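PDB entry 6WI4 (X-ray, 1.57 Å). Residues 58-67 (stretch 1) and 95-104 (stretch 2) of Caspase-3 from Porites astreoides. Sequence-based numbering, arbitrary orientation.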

# COMPACT_ATOMS: atom_id res chain seq x y z
N ASN A 58 10.60 -4.02 -9.69
CA ASN A 58 9.64 -4.85 -10.40
C ASN A 58 9.99 -6.32 -10.27
O ASN A 58 11.16 -6.69 -10.34
CB ASN A 58 9.58 -4.47 -11.88
CG ASN A 58 9.16 -3.03 -12.10
OD1 ASN A 58 7.99 -2.69 -11.96
ND2 ASN A 58 10.12 -2.18 -12.46
N ASN A 59 8.96 -7.16 -10.11
CA ASN A 59 9.09 -8.63 -10.13
C ASN A 59 10.20 -9.12 -9.18
O ASN A 59 11.21 -9.69 -9.60
CB ASN A 59 9.34 -9.12 -11.56
CG ASN A 59 8.12 -8.96 -12.44
OD1 ASN A 59 7.00 -8.81 -11.97
ND2 ASN A 59 8.34 -9.01 -13.75
N GLN A 60 9.98 -8.90 -7.89
CA GLN A 60 10.94 -9.25 -6.85
C GLN A 60 10.56 -10.56 -6.17
O GLN A 60 9.39 -10.79 -5.86
CB GLN A 60 11.00 -8.15 -5.79
CG GLN A 60 11.41 -6.80 -6.37
CD GLN A 60 12.84 -6.78 -6.84
OE1 GLN A 60 13.77 -6.83 -6.04
NE2 GLN A 60 13.03 -6.70 -8.17
N THR A 61 11.56 -11.41 -5.94
CA THR A 61 11.37 -12.62 -5.14
C THR A 61 11.17 -12.27 -3.67
O THR A 61 11.38 -11.13 -3.24
CB THR A 61 12.57 -13.55 -5.27
OG1 THR A 61 13.74 -12.89 -4.75
CG2 THR A 61 12.81 -13.94 -6.71
N ARG A 62 10.80 -13.28 -2.88
CA ARG A 62 10.70 -13.08 -1.44
C ARG A 62 12.04 -12.62 -0.87
O ARG A 62 12.08 -11.71 -0.03
CB ARG A 62 10.24 -14.36 -0.75
CG ARG A 62 8.82 -14.70 -1.11
CD ARG A 62 8.43 -16.01 -0.50
NE ARG A 62 9.10 -17.14 -1.13
CZ ARG A 62 8.87 -18.41 -0.79
NH1 ARG A 62 7.97 -18.68 0.14
NH2 ARG A 62 9.53 -19.39 -1.39
N ALA A 63 13.14 -13.24 -1.30
CA ALA A 63 14.44 -12.87 -0.77
C ALA A 63 14.78 -11.44 -1.13
O ALA A 63 15.36 -10.70 -0.32
CB ALA A 63 15.51 -13.83 -1.29
N GLU A 64 14.41 -11.01 -2.34
CA GLU A 64 14.68 -9.64 -2.75
C GLU A 64 13.81 -8.65 -1.98
O GLU A 64 14.28 -7.57 -1.62
CB GLU A 64 14.47 -9.50 -4.25
CG GLU A 64 15.58 -10.19 -5.03
CD GLU A 64 15.30 -10.32 -6.50
OE1 GLU A 64 14.11 -10.41 -6.90
OE2 GLU A 64 16.28 -10.36 -7.28
N ILE A 65 12.55 -9.01 -1.71
CA ILE A 65 11.70 -8.15 -0.89
C ILE A 65 12.31 -7.98 0.49
O ILE A 65 12.40 -6.87 1.03
CB ILE A 65 10.27 -8.72 -0.82
CG1 ILE A 65 9.60 -8.67 -2.19
CG2 ILE A 65 9.43 -7.92 0.17
CD1 ILE A 65 8.29 -9.44 -2.26
N ARG A 66 12.77 -9.09 1.09
CA ARG A 66 13.40 -9.02 2.40
C ARG A 66 14.67 -8.18 2.35
O ARG A 66 14.95 -7.40 3.27
CB ARG A 66 13.70 -10.43 2.92
CG ARG A 66 12.45 -11.26 3.23
CD ARG A 66 12.78 -12.45 4.12
NE ARG A 66 11.56 -13.13 4.56
CZ ARG A 66 11.06 -14.21 3.96
NH1 ARG A 66 9.94 -14.76 4.42
NH2 ARG A 66 11.67 -14.73 2.91
N ARG A 67 15.45 -8.29 1.26
CA ARG A 67 16.64 -7.47 1.13
C ARG A 67 16.29 -5.99 1.10
O ARG A 67 16.93 -5.17 1.77
CB ARG A 67 17.42 -7.86 -0.13
CG ARG A 67 18.62 -6.95 -0.43
CD ARG A 67 19.30 -7.27 -1.77
NE ARG A 67 20.25 -6.22 -2.15
CZ ARG A 67 21.20 -6.34 -3.08
NH1 ARG A 67 21.99 -5.30 -3.34
NH2 ARG A 67 21.36 -7.47 -3.75
N VAL A 95 -0.76 -12.76 4.02
CA VAL A 95 0.45 -13.02 3.25
C VAL A 95 0.43 -12.22 1.95
O VAL A 95 -0.63 -11.88 1.41
CB VAL A 95 0.66 -14.52 2.93
CG1 VAL A 95 0.75 -15.33 4.21
CG2 VAL A 95 -0.45 -15.05 2.05
N ILE A 96 1.63 -11.96 1.43
CA ILE A 96 1.79 -11.41 0.09
C ILE A 96 2.75 -12.32 -0.67
O ILE A 96 3.50 -13.11 -0.08
CB ILE A 96 2.31 -9.95 0.08
CG1 ILE A 96 3.58 -9.81 0.91
CG2 ILE A 96 1.21 -8.99 0.55
CD1 ILE A 96 4.86 -9.76 0.07
N TYR A 97 2.71 -12.22 -1.99
CA TYR A 97 3.54 -13.05 -2.85
C TYR A 97 4.78 -12.30 -3.32
O TYR A 97 4.66 -11.21 -3.90
CB TYR A 97 2.77 -13.54 -4.07
CG TYR A 97 1.94 -14.79 -3.85
CD1 TYR A 97 0.71 -14.72 -3.23
CD2 TYR A 97 2.39 -16.02 -4.30
CE1 TYR A 97 -0.06 -15.86 -3.05
CE2 TYR A 97 1.63 -17.16 -4.12
CZ TYR A 97 0.41 -17.07 -3.50
OH TYR A 97 -0.36 -18.21 -3.31
N GLY A 98 5.95 -12.88 -3.10
CA GLY A 98 7.06 -12.64 -3.99
C GLY A 98 6.83 -13.38 -5.30
O GLY A 98 5.87 -14.14 -5.44
N THR A 99 7.71 -13.18 -6.27
CA THR A 99 7.52 -13.91 -7.52
C THR A 99 7.63 -15.41 -7.32
O THR A 99 7.10 -16.17 -8.15
CB THR A 99 8.53 -13.47 -8.58
OG1 THR A 99 9.85 -13.57 -8.03
CG2 THR A 99 8.26 -12.05 -9.01
N ASP A 100 8.27 -15.86 -6.25
CA ASP A 100 8.53 -17.28 -6.04
C ASP A 100 7.65 -17.92 -4.97
O ASP A 100 7.72 -19.15 -4.82
CB ASP A 100 10.00 -17.50 -5.67
CG ASP A 100 10.41 -16.78 -4.40
OD1 ASP A 100 9.93 -15.65 -4.18
OD2 ASP A 100 11.19 -17.35 -3.61
N GLY A 101 6.85 -17.17 -4.24
CA GLY A 101 6.05 -17.76 -3.18
C GLY A 101 5.61 -16.72 -2.17
O GLY A 101 5.81 -15.52 -2.34
N THR A 102 5.03 -17.22 -1.08
CA THR A 102 4.37 -16.37 -0.09
C THR A 102 5.29 -16.02 1.06
O THR A 102 6.21 -16.77 1.42
CB THR A 102 3.11 -17.05 0.46
OG1 THR A 102 3.48 -18.29 1.09
CG2 THR A 102 2.12 -17.32 -0.63
N MET A 103 5.02 -14.87 1.66
CA MET A 103 5.64 -14.48 2.92
C MET A 103 4.62 -13.73 3.76
O MET A 103 3.69 -13.12 3.23
CB MET A 103 6.89 -13.62 2.71
CG MET A 103 6.67 -12.44 1.79
SD MET A 103 8.15 -11.44 1.51
CE MET A 103 8.46 -10.85 3.17
N ALA A 104 4.80 -13.79 5.07
CA ALA A 104 3.87 -13.14 5.98
C ALA A 104 4.07 -11.63 5.96
O ALA A 104 5.20 -11.14 5.98
CB ALA A 104 4.05 -13.66 7.40
O HOH W 1 13.17 -15.93 -2.50

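The contact sets the first turns of a helix, residues 62-67, against a tight β-hairpin whose turn carries Thr99 and Asp100. The two hairpin strands pair antiparallel: Ile96 and Met103 exchange backbone hydrogen bonds, Ile96 N to Met103 O at 3.0 Å and Met103 N to Ile96 O at 2.9 Å. The helix runs at 33° to the second strand, and the CA atoms come nearest just before the helix begins, Thr61 CA lying 4.5 Å from Gly98 CA.

Thr99 N donates to Gln60 O at 3.0 Å, tying the turn to the loop that leads into the helix. Thr61 is the N-cap: Thr61 OG1 accepts from Glu64 N at 3.1 Å, while Thr61 N donates back to Glu64 OE1 at 2.9 Å. The free amides of the first turn still need acceptors, and Asp100 reaches across to supply them. Asp100 OD1 accepts from Arg62 N at 2.8 Å, nearly straight, and Asp100 OD2 accepts from a water, 2.7 Å away, that in turn accepts from Ala63 N at 2.9 Å. A carboxylate from the hairpin turn thus meets the positive end of the helix dipole.

Charge reinforces this arrangement. Arg62 and Asp100 form a salt bridge, with Arg62 NE 3.3 Å from Asp100 OD2, although the hydrogen bonds from NE and NH2 to that oxygen are weak. The firmer guanidinium bond goes to backbone: Arg62 NH1 donates to Thr102 O at 2.9 Å, the carbonyl lying near the plane of the group. Asp100 O and Gly101 C sit over one guanidinium face.

Glycine makes that closeness possible. A CB on Gly98 would fall 2.5 Å from Arg62 N, and one on Gly101 would fall 2.7 Å from Arg62 CZ. The backbone angles of Gly101 call for glycine in their own right, since a CB there would jam against the carbonyl O of Asp100.

Apolar packing closes the interface farther along the helix. Ile65 points toward the hairpin, Ile65 CD1 lying 4.2 Å from Ile96 CD1 and 3.8 Å from Gly98 CA, and Ile65 CG2 4.0 Å from Met103 SD. Met103 points back toward the helix and also meets Arg66, Met103 CE sitting over one guanidinium face. At the turn, Thr99 CG2 packs 4.0 Å from Asn59 CB. The rule is economical: a threonine cap and one aspartate serve the helix start, glycines grant close approach, and aliphatic side chains fill the space beyond.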